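Esterase (PDB 4W9R) is of unknown function but is probably an esterase of the alpha/beta-hydrolase clan, with a helical domain following the hydrolase-like sheet. Local coordinates at residues L171-T177 / E206-F212; D115-A121 / F141-L147; V281-Y285 / M314-F318. All blocks are in the same frame, centred on the assembly; numbering follows the deposited sequence.

Contacts 1 and 2 belong to one mixed sheet, in which strands 116-122, 143-149, 171-180 and 205-213 lie in that order, each parallel to the next. Their centres are 11 Å apart, and strands 143-149 and 171-180, one from each contact, are sheet neighbours; a probable hydrogen bond between Tyr174 O and Ser146 N (2.7 Å) is one link across that join. Contact 3 lies in the helical C-terminal part, its centre 39 Å from that of contact 1 and 37 Å from that of contact 2, with nearest atoms about 22 Å apart in each case. Along the chain the contacts come in series as 2, 1, 3, which fits a hydrolase-like sheet domain followed by a separate helical one.

Contact 1 of 3, residues L171-T177 / E206-F212; sequences LFYYMAT and EYHFVDF
Phe172 packs beside a carboxylate-imidazole pair, Glu206 and His208, carried on a single face of the neighbouring strand. The pair is joined by a nearly straight bond from His208 NE2 to Glu206 OE2 (3.0 Å, 168° at the hydrogen), which arrives in the imidazole plane and uses the anti lone pair of OE2. The extended Glu206 chain and the His208 ring, with CG beside its own backbone N, bring OE2 and NE2 together on this face. Phe172 CE1 then approaches the imidazole edge at His208 CD2 (3.4 Å), while OE2 lies at the edge of the Phe172 ring. Arg170 forms a salt bridge with the other oxygen, OE1. Farther along the same face, Tyr174 CE2 touches Val210 CG2 (3.5 Å), and Ala176 CB meets the edge of the Phe212 ring at CE1 (3.6 Å). Helix 217-232 packs here, its Gln227 bonding Tyr174 OH. On the other face, Tyr173 and Tyr207 run side by side with ring planes 23° apart; centroids 5.5 Å apart mean that they barely overlap. The SE atom of selenomethionine Met175 lies 5.1 Å from the centroid of the Phe209 ring, an oblique Met-aromatic contact. Helix 183-196 adjoins this face through Met196 and Tyr186. Seven backbone hydrogen bonds, from Glu206 N to Leu171 O through Phe212 N to Thr177 O, fix the register, and the strand axes differ by 8°. This geometry is that of parallel strands in a beta-alpha-beta unit, here at one edge of the sheet, strand 205-213, consistent with the alpha/beta-hydrolase fold.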
loop_
_atom_site.group_PDB
_atom_site.type_symbol
_atom_site.label_atom_id
_atom_site.label_comp_id
_atom_site.label_asym_id
_atom_site.label_seq_id
_atom_site.Cartn_x
_atom_site.Cartn_y
_atom_site.Cartn_z
ATOM N N LEU B 171 -16.519 16.292 6.399
ATOM C CA LEU B 171 -15.402 15.754 7.160
ATOM C C LEU B 171 -15.272 14.256 6.930
ATOM O O LEU B 171 -16.182 13.488 7.250
ATOM C CB LEU B 171 -15.568 16.042 8.651
ATOM C CG LEU B 171 -14.527 15.372 9.552
ATOM C CD1 LEU B 171 -13.116 15.801 9.165
ATOM C CD2 LEU B 171 -14.806 15.675 11.014
ATOM N N PHE B 172 -14.140 13.846 6.370
ATOM C CA PHE B 172 -13.844 12.430 6.200
ATOM C C PHE B 172 -12.879 11.975 7.286
ATOM O O PHE B 172 -11.732 12.419 7.331
ATOM C CB PHE B 172 -13.258 12.156 4.815
ATOM C CG PHE B 172 -12.943 10.707 4.566
ATOM C CD1 PHE B 172 -13.910 9.851 4.061
ATOM C CD2 PHE B 172 -11.682 10.198 4.837
ATOM C CE1 PHE B 172 -13.625 8.517 3.832
ATOM C CE2 PHE B 172 -11.392 8.864 4.611
ATOM C CZ PHE B 172 -12.365 8.024 4.107
ATOM N N TYR B 173 -13.346 11.090 8.161
ATOM C CA TYR B 173 -12.505 10.585 9.237
ATOM C C TYR B 173 -12.273 9.086 9.104
ATOM O O TYR B 173 -13.220 8.311 8.971
ATOM C CB TYR B 173 -13.121 10.898 10.601
ATOM C CG TYR B 173 -12.275 10.427 11.762
ATOM C CD1 TYR B 173 -11.182 11.168 12.194
ATOM C CD2 TYR B 173 -12.561 9.239 12.422
ATOM C CE1 TYR B 173 -10.402 10.741 13.250
ATOM C CE2 TYR B 173 -11.787 8.804 13.481
ATOM C CZ TYR B 173 -10.708 9.559 13.891
ATOM O OH TYR B 173 -9.935 9.130 14.945
ATOM N N TYR B 174 -11.006 8.687 9.150
ATOM C CA TYR B 174 -10.638 7.280 9.056
ATOM C C TYR B 174 -9.658 6.897 10.156
ATOM O O TYR B 174 -8.585 7.486 10.275
ATOM C CB TYR B 174 -10.032 6.972 7.686
ATOM C CG TYR B 174 -9.650 5.520 7.491
ATOM C CD1 TYR B 174 -8.377 5.063 7.808
ATOM C CD2 TYR B 174 -10.563 4.607 6.988
ATOM C CE1 TYR B 174 -8.026 3.737 7.631
ATOM C CE2 TYR B 174 -10.221 3.280 6.804
ATOM C CZ TYR B 174 -8.954 2.850 7.127
ATOM O OH TYR B 174 -8.616 1.528 6.945
HETATM N N MSE B 175 -10.028 5.902 10.955
HETATM C CA MSE B 175 -9.139 5.391 11.990
HETATM C C MSE B 175 -8.937 3.888 11.843
HETATM O O MSE B 175 -9.894 3.140 11.645
HETATM C CB MSE B 175 -9.683 5.716 13.379
HETATM C CG MSE B 175 -8.936 5.022 14.508
HETATM SE SE MSE B 175 -9.631 5.487 16.265
HETATM C CE MSE B 175 -8.641 4.196 17.338
ATOM N N ALA B 176 -7.686 3.453 11.937
ATOM C CA ALA B 176 -7.363 2.036 11.835
ATOM C C ALA B 176 -6.443 1.596 12.967
ATOM O O ALA B 176 -5.594 2.362 13.422
ATOM C CB ALA B 176 -6.726 1.733 10.486
ATOM N N THR B 177 -6.621 0.359 13.419
ATOM C CA THR B 177 -5.755 -0.208 14.445
ATOM C C THR B 177 -5.542 -1.704 14.211
ATOM O O THR B 177 -6.316 -2.349 13.502
ATOM C CB THR B 177 -6.328 0.021 15.859
ATOM O OG1 THR B 177 -5.431 -0.525 16.835
ATOM C CG2 THR B 177 -7.690 -0.637 15.998
ATOM N N GLU B 206 -18.361 11.802 7.293
ATOM C CA GLU B 206 -18.220 10.419 6.862
ATOM C C GLU B 206 -17.196 9.726 7.756
ATOM O O GLU B 206 -16.004 10.031 7.703
ATOM C CB GLU B 206 -17.803 10.348 5.393
ATOM C CG GLU B 206 -17.709 8.938 4.834
ATOM C CD GLU B 206 -17.403 8.925 3.348
ATOM O OE1 GLU B 206 -17.518 9.994 2.708
ATOM O OE2 GLU B 206 -17.046 7.851 2.820
ATOM N N TYR B 207 -17.672 8.797 8.578
ATOM C CA TYR B 207 -16.844 8.169 9.603
ATOM C C TYR B 207 -16.497 6.725 9.258
ATOM O O TYR B 207 -17.374 5.925 8.935
ATOM C CB TYR B 207 -17.559 8.225 10.957
ATOM C CG TYR B 207 -16.800 7.594 12.105
ATOM C CD1 TYR B 207 -16.891 6.231 12.360
ATOM C CD2 TYR B 207 -16.008 8.365 12.944
ATOM C CE1 TYR B 207 -16.201 5.652 13.404
ATOM C CE2 TYR B 207 -15.319 7.795 13.998
ATOM C CZ TYR B 207 -15.421 6.438 14.223
ATOM O OH TYR B 207 -14.740 5.861 15.267
ATOM N N HIS B 208 -15.212 6.393 9.345
ATOM C CA HIS B 208 -14.761 5.027 9.104
ATOM C C HIS B 208 -13.766 4.565 10.159
ATOM O O HIS B 208 -12.724 5.188 10.358
ATOM C CB HIS B 208 -14.131 4.905 7.714
ATOM C CG HIS B 208 -15.096 5.123 6.591
ATOM N ND1 HIS B 208 -16.028 4.179 6.218
ATOM C CD2 HIS B 208 -15.271 6.176 5.757
ATOM C CE1 HIS B 208 -16.737 4.641 5.203
ATOM N NE2 HIS B 208 -16.298 5.850 4.905
ATOM N N PHE B 209 -14.094 3.471 10.837
ATOM C CA PHE B 209 -13.153 2.829 11.746
ATOM C C PHE B 209 -12.940 1.373 11.357
ATOM O O PHE B 209 -13.863 0.562 11.413
ATOM C CB PHE B 209 -13.635 2.912 13.193
ATOM C CG PHE B 209 -12.871 2.021 14.131
ATOM C CD1 PHE B 209 -11.532 2.261 14.397
ATOM C CD2 PHE B 209 -13.488 0.942 14.742
ATOM C CE1 PHE B 209 -10.824 1.441 15.258
ATOM C CE2 PHE B 209 -12.786 0.119 15.607
ATOM C CZ PHE B 209 -11.452 0.369 15.864
ATOM N N VAL B 210 -11.714 1.047 10.965
ATOM C CA VAL B 210 -11.389 -0.305 10.541
ATOM C C VAL B 210 -10.465 -0.980 11.546
ATOM O O VAL B 210 -9.351 -0.522 11.793
ATOM C CB VAL B 210 -10.729 -0.316 9.150
ATOM C CG1 VAL B 210 -10.394 -1.738 8.736
ATOM C CG2 VAL B 210 -11.645 0.336 8.132
ATOM N N ASP B 211 -10.942 -2.073 12.128
ATOM C CA ASP B 211 -10.145 -2.847 13.065
ATOM C C ASP B 211 -9.492 -4.020 12.345
ATOM O O ASP B 211 -10.176 -4.936 11.891
ATOM C CB ASP B 211 -11.015 -3.345 14.224
ATOM C CG ASP B 211 -10.255 -4.234 15.190
ATOM O OD1 ASP B 211 -9.013 -4.127 15.254
ATOM O OD2 ASP B 211 -10.902 -5.037 15.893
ATOM N N PHE B 212 -8.166 -3.998 12.251
ATOM C CA PHE B 212 -7.458 -5.096 11.610
ATOM C C PHE B 212 -7.077 -6.112 12.671
ATOM O O PHE B 212 -6.197 -5.865 13.494
ATOM C CB PHE B 212 -6.203 -4.601 10.885
ATOM C CG PHE B 212 -6.482 -3.688 9.726
ATOM C CD1 PHE B 212 -6.602 -2.321 9.915
ATOM C CD2 PHE B 212 -6.605 -4.194 8.443
ATOM C CE1 PHE B 212 -6.851 -1.479 8.846
ATOM C CE2 PHE B 212 -6.854 -3.358 7.371
ATOM C CZ PHE B 212 -6.977 -1.998 7.573
#

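Contact 2 of 3, residues D115-A121 / F141-L147; sequences DLKGVIA and FNMIVSL
Phe141 lays its ring against Val119. Its CB lies 3.5 Å from Lys117 O, and a first torsion of -61°, with CG beside the backbone N, turns the ring to Val119. CG lies 3.6 Å from Val119 CG1, and CD2 keeps close to the same methyl. On the other flank CD1 approaches Gly118 O at 3.3 Å, and CE1 stays near that oxygen. CE2 and the tip, CZ, both face Val119 CB, which sits almost on the ring normal, 3.6 Å from the ring centroid and 5° off the axis: a CH-pi contact. Tyr132 meets the same ring edge-to-face. On the opposite face of the sheet from Val119, Met143, a selenomethionine bent at chi3, folds back so that CE comes within 3.6 Å of Gly118 CA. Next along this face, Ile120 and Val145 lie side by side, CG1 to CB at 4.0 Å. Five backbone hydrogen bonds pair the segments, the middle one from Val145 N to Val119 O (2.9 Å, 169°). These bonds set the register, while Phe141, Val119, Met143, Ile120 and Val145 touch through apolar groups, implying hydrophobic packing on both faces of the two parallel strands of a beta-alpha-beta unit.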
loop_
_atom_site.group_PDB
_atom_site.type_symbol
_atom_site.label_atom_id
_atom_site.label_comp_id
_atom_site.label_asym_id
_atom_site.label_seq_id
_atom_site.Cartn_x
_atom_site.Cartn_y
_atom_site.Cartn_z
ATOM N N ASP B 115 -9.906 23.222 -2.122
ATOM C CA ASP B 115 -10.613 23.351 -0.852
ATOM C C ASP B 115 -10.461 22.112 0.024
ATOM O O ASP B 115 -10.760 22.151 1.216
ATOM C CB ASP B 115 -12.098 23.636 -1.093
ATOM C CG ASP B 115 -12.341 25.024 -1.654
ATOM O OD1 ASP B 115 -11.482 25.521 -2.412
ATOM O OD2 ASP B 115 -13.392 25.619 -1.333
ATOM N N LEU B 116 -9.998 21.016 -0.569
ATOM C CA LEU B 116 -9.797 19.777 0.176
ATOM C C LEU B 116 -8.362 19.645 0.680
ATOM O O LEU B 116 -7.423 19.537 -0.108
ATOM C CB LEU B 116 -10.152 18.565 -0.686
ATOM C CG LEU B 116 -9.920 17.213 -0.009
ATOM C CD1 LEU B 116 -10.770 17.094 1.247
ATOM C CD2 LEU B 116 -10.205 16.067 -0.967
ATOM N N LYS B 117 -8.205 19.653 1.999
ATOM C CA LYS B 117 -6.895 19.492 2.619
ATOM C C LYS B 117 -6.940 18.371 3.652
ATOM O O LYS B 117 -7.680 18.454 4.629
ATOM C CB LYS B 117 -6.442 20.801 3.269
ATOM C CG LYS B 117 -6.209 21.938 2.282
ATOM C CD LYS B 117 -6.029 23.275 2.991
ATOM C CE LYS B 117 -7.336 24.055 3.064
ATOM N NZ LYS B 117 -8.394 23.350 3.843
ATOM N N GLY B 118 -6.174 17.311 3.420
ATOM C CA GLY B 118 -6.144 16.193 4.347
ATOM C C GLY B 118 -4.904 16.114 5.218
ATOM O O GLY B 118 -3.911 16.801 4.974
ATOM N N VAL B 119 -4.957 15.252 6.228
ATOM C CA VAL B 119 -3.801 14.993 7.076
ATOM C C VAL B 119 -3.711 13.504 7.414
ATOM O O VAL B 119 -4.695 12.881 7.813
ATOM C CB VAL B 119 -3.843 15.833 8.378
ATOM C CG1 VAL B 119 -5.143 15.602 9.141
ATOM C CG2 VAL B 119 -2.638 15.526 9.256
ATOM N N ILE B 120 -2.523 12.936 7.235
ATOM C CA ILE B 120 -2.292 11.531 7.536
ATOM C C ILE B 120 -1.191 11.396 8.577
ATOM O O ILE B 120 -0.114 11.977 8.432
ATOM C CB ILE B 120 -1.901 10.734 6.277
ATOM C CG1 ILE B 120 -2.985 10.858 5.207
ATOM C CG2 ILE B 120 -1.659 9.271 6.622
ATOM C CD1 ILE B 120 -2.673 10.097 3.937
ATOM N N ALA B 121 -1.463 10.631 9.629
ATOM C CA ALA B 121 -0.491 10.445 10.697
ATOM C C ALA B 121 -0.649 9.086 11.367
ATOM O O ALA B 121 -1.695 8.445 11.256
ATOM C CB ALA B 121 -0.619 11.558 11.723
ATOM N N PHE B 141 -8.311 20.849 8.127
ATOM C CA PHE B 141 -8.340 19.567 7.444
ATOM C C PHE B 141 -9.755 19.011 7.336
ATOM O O PHE B 141 -10.458 18.862 8.335
ATOM C CB PHE B 141 -7.429 18.566 8.158
ATOM C CG PHE B 141 -5.987 18.982 8.188
ATOM C CD1 PHE B 141 -5.253 19.063 7.015
ATOM C CD2 PHE B 141 -5.363 19.289 9.385
ATOM C CE1 PHE B 141 -3.928 19.446 7.036
ATOM C CE2 PHE B 141 -4.036 19.671 9.412
ATOM C CZ PHE B 141 -3.318 19.749 8.236
ATOM N N ASN B 142 -10.169 18.722 6.107
ATOM C CA ASN B 142 -11.458 18.096 5.849
ATOM C C ASN B 142 -11.322 16.584 5.816
ATOM O O ASN B 142 -12.314 15.856 5.768
ATOM C CB ASN B 142 -12.039 18.604 4.532
ATOM C CG ASN B 142 -11.904 20.102 4.383
ATOM O OD1 ASN B 142 -11.148 20.586 3.543
ATOM N ND2 ASN B 142 -12.632 20.846 5.207
HETATM N N MSE B 143 -10.075 16.125 5.840
HETATM C CA MSE B 143 -9.768 14.703 5.816
HETATM C C MSE B 143 -8.755 14.365 6.902
HETATM O O MSE B 143 -7.656 14.919 6.934
HETATM C CB MSE B 143 -9.232 14.292 4.445
HETATM C CG MSE B 143 -8.950 12.804 4.308
HETATM SE SE MSE B 143 -7.951 12.364 2.686
HETATM C CE MSE B 143 -6.144 12.777 3.294
ATOM N N ILE B 144 -9.133 13.464 7.800
ATOM C CA ILE B 144 -8.242 13.039 8.870
ATOM C C ILE B 144 -8.080 11.524 8.859
ATOM O O ILE B 144 -9.052 10.783 9.013
ATOM C CB ILE B 144 -8.757 13.491 10.249
ATOM C CG1 ILE B 144 -8.894 15.013 10.291
ATOM C CG2 ILE B 144 -7.825 13.007 11.350
ATOM C CD1 ILE B 144 -9.413 15.547 11.605
ATOM N N VAL B 145 -6.849 11.071 8.653
ATOM C CA VAL B 145 -6.554 9.647 8.666
ATOM C C VAL B 145 -5.635 9.310 9.832
ATOM O O VAL B 145 -4.463 9.688 9.843
ATOM C CB VAL B 145 -5.904 9.193 7.346
ATOM C CG1 VAL B 145 -5.634 7.700 7.377
ATOM C CG2 VAL B 145 -6.798 9.551 6.168
ATOM N N SER B 146 -6.176 8.592 10.810
ATOM C CA SER B 146 -5.423 8.223 12.001
ATOM C C SER B 146 -5.076 6.738 11.969
ATOM O O SER B 146 -5.950 5.884 12.110
ATOM C CB SER B 146 -6.226 8.563 13.259
ATOM O OG SER B 146 -5.505 8.242 14.434
ATOM N N LEU B 147 -3.794 6.437 11.792
ATOM C CA LEU B 147 -3.351 5.057 11.628
ATOM C C LEU B 147 -2.614 4.553 12.860
ATOM O O LEU B 147 -1.561 5.075 13.209
ATOM C CB LEU B 147 -2.452 4.937 10.400
ATOM C CG LEU B 147 -3.066 5.426 9.090
ATOM C CD1 LEU B 147 -2.018 5.428 7.995
ATOM C CD2 LEU B 147 -4.255 4.559 8.703
#

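Contact 3 of 3, residues V281-Y285 / M314-F318; sequences VMATY and MPNFF
Tyr285 and Phe318 put their rings almost parallel, with 16° between the planes, but slid apart so that they barely overlap. The centroids are 4.7 Å apart, and Phe318 CE1 sits above one face of Tyr285 toward its rim, 3.4 Å from Tyr285 CD1. The Tyr285 ring is placed by a first torsion of 175°, with CG anti to the backbone N. The two side chains approach obliquely. Tyr285 OH continues past this pair to the edge of the Phe317 ring, 4.1 Å from Phe317 CE2, and the two side chains cross at about a right angle. The hydroxyl is hydrogen-bonded to Glu321 and makes a weak hydrogen bond to an acetate ion, probably from the crystallisation liquor. One turn earlier the packing is mainly Val281 against two selenomethionines. Val281 and Met314 reach tip to tip, CG1 to CE at 3.7 Å, and the same CG1 stands at the edge of Phe318. Met282 crosses obliquely, its CE 4.0 Å from Met314 SE. The local axes are nearly parallel at 4° yet 13.5 Å apart, and the gap is spanned by side chains, chiefly Tyr285, Phe318 and Met314. Helix 350-362 packs on Phe317. Helices 278-290 and 314-325 thus run parallel here, and helix 294-306, between them in the chain, packs on both, Val304 touching Val281 and Met314 and Ala301 touching Phe318, consistent with a TPR-like helical array.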
loop_
_atom_site.group_PDB
_atom_site.type_symbol
_atom_site.label_atom_id
_atom_site.label_comp_id
_atom_site.label_asym_id
_atom_site.label_seq_id
_atom_site.Cartn_x
_atom_site.Cartn_y
_atom_site.Cartn_z
ATOM N N VAL B 281 -19.877 10.463 -20.067
ATOM C CA VAL B 281 -20.785 11.123 -20.997
ATOM C C VAL B 281 -21.600 10.099 -21.779
ATOM O O VAL B 281 -22.821 10.217 -21.890
ATOM C CB VAL B 281 -20.025 12.030 -21.982
ATOM C CG1 VAL B 281 -20.978 12.598 -23.024
ATOM C CG2 VAL B 281 -19.320 13.149 -21.232
HETATM N N MSE B 282 -20.922 9.087 -22.311
HETATM C CA MSE B 282 -21.583 8.050 -23.096
HETATM C C MSE B 282 -22.540 7.217 -22.251
HETATM O O MSE B 282 -23.572 6.761 -22.742
HETATM C CB MSE B 282 -20.547 7.145 -23.763
HETATM C CG MSE B 282 -19.783 7.825 -24.884
HETATM SE SE MSE B 282 -20.987 8.647 -26.182
HETATM C CE MSE B 282 -19.663 9.456 -27.362
ATOM N N ALA B 283 -22.196 7.022 -20.983
ATOM C CA ALA B 283 -23.067 6.303 -20.064
ATOM C C ALA B 283 -24.365 7.074 -19.869
ATOM O O ALA B 283 -25.446 6.490 -19.806
ATOM C CB ALA B 283 -22.374 6.079 -18.732
ATOM N N THR B 284 -24.247 8.394 -19.785
ATOM C CA THR B 284 -25.405 9.261 -19.631
ATOM C C THR B 284 -26.251 9.241 -20.898
ATOM O O THR B 284 -27.478 9.165 -20.839
ATOM C CB THR B 284 -24.985 10.708 -19.312
ATOM O OG1 THR B 284 -24.097 10.715 -18.187
ATOM C CG2 THR B 284 -26.203 11.565 -19.002
ATOM N N TYR B 285 -25.577 9.295 -22.043
ATOM C CA TYR B 285 -26.239 9.310 -23.344
ATOM C C TYR B 285 -26.990 8.008 -23.615
ATOM O O TYR B 285 -28.113 8.025 -24.119
ATOM C CB TYR B 285 -25.210 9.571 -24.447
ATOM C CG TYR B 285 -25.750 9.483 -25.857
ATOM C CD1 TYR B 285 -26.551 10.491 -26.380
ATOM C CD2 TYR B 285 -25.442 8.403 -26.672
ATOM C CE1 TYR B 285 -27.038 10.418 -27.673
ATOM C CE2 TYR B 285 -25.924 8.321 -27.965
ATOM C CZ TYR B 285 -26.720 9.331 -28.460
ATOM O OH TYR B 285 -27.201 9.252 -29.747
HETATM N N MSE B 314 -19.612 16.502 -31.119
HETATM C CA MSE B 314 -20.557 15.891 -30.185
HETATM C C MSE B 314 -21.697 16.799 -29.685
HETATM O O MSE B 314 -22.852 16.372 -29.699
HETATM C CB MSE B 314 -19.803 15.319 -28.980
HETATM C CG MSE B 314 -20.648 14.382 -28.142
HETATM SE SE MSE B 314 -19.617 13.447 -26.788
HETATM C CE MSE B 314 -19.437 14.901 -25.522
ATOM N N PRO B 315 -21.391 18.033 -29.228
ATOM C CA PRO B 315 -22.484 18.858 -28.691
ATOM C C PRO B 315 -23.618 19.111 -29.682
ATOM O O PRO B 315 -24.788 19.014 -29.309
ATOM C CB PRO B 315 -21.786 20.174 -28.337
ATOM C CG PRO B 315 -20.387 19.786 -28.065
ATOM C CD PRO B 315 -20.086 18.698 -29.049
ATOM N N ASN B 316 -23.277 19.426 -30.926
ATOM C CA ASN B 316 -24.295 19.695 -31.933
ATOM C C ASN B 316 -24.938 18.416 -32.458
ATOM O O ASN B 316 -26.055 18.446 -32.969
ATOM C CB ASN B 316 -23.702 20.501 -33.088
ATOM C CG ASN B 316 -23.503 21.960 -32.733
ATOM O OD1 ASN B 316 -24.299 22.545 -31.996
ATOM N ND2 ASN B 316 -22.436 22.557 -33.253
ATOM N N PHE B 317 -24.238 17.295 -32.329
ATOM C CA PHE B 317 -24.818 16.009 -32.696
ATOM C C PHE B 317 -25.926 15.639 -31.715
ATOM O O PHE B 317 -26.993 15.181 -32.117
ATOM C CB PHE B 317 -23.755 14.913 -32.730
ATOM C CG PHE B 317 -24.286 13.567 -33.141
ATOM C CD1 PHE B 317 -24.350 13.212 -34.477
ATOM C CD2 PHE B 317 -24.723 12.657 -32.190
ATOM C CE1 PHE B 317 -24.836 11.974 -34.858
ATOM C CE2 PHE B 317 -25.210 11.419 -32.564
ATOM C CZ PHE B 317 -25.267 11.076 -33.899
ATOM N N PHE B 318 -25.658 15.835 -30.427
ATOM C CA PHE B 318 -26.650 15.582 -29.389
ATOM C C PHE B 318 -27.853 16.502 -29.557
ATOM O O PHE B 318 -29.000 16.073 -29.435
ATOM C CB PHE B 318 -26.044 15.771 -27.994
ATOM C CG PHE B 318 -25.128 14.659 -27.569
ATOM C CD1 PHE B 318 -25.082 13.469 -28.274
ATOM C CD2 PHE B 318 -24.317 14.803 -26.454
ATOM C CE1 PHE B 318 -24.239 12.445 -27.882
ATOM C CE2 PHE B 318 -23.474 13.782 -26.055
ATOM C CZ PHE B 318 -23.436 12.602 -26.769
#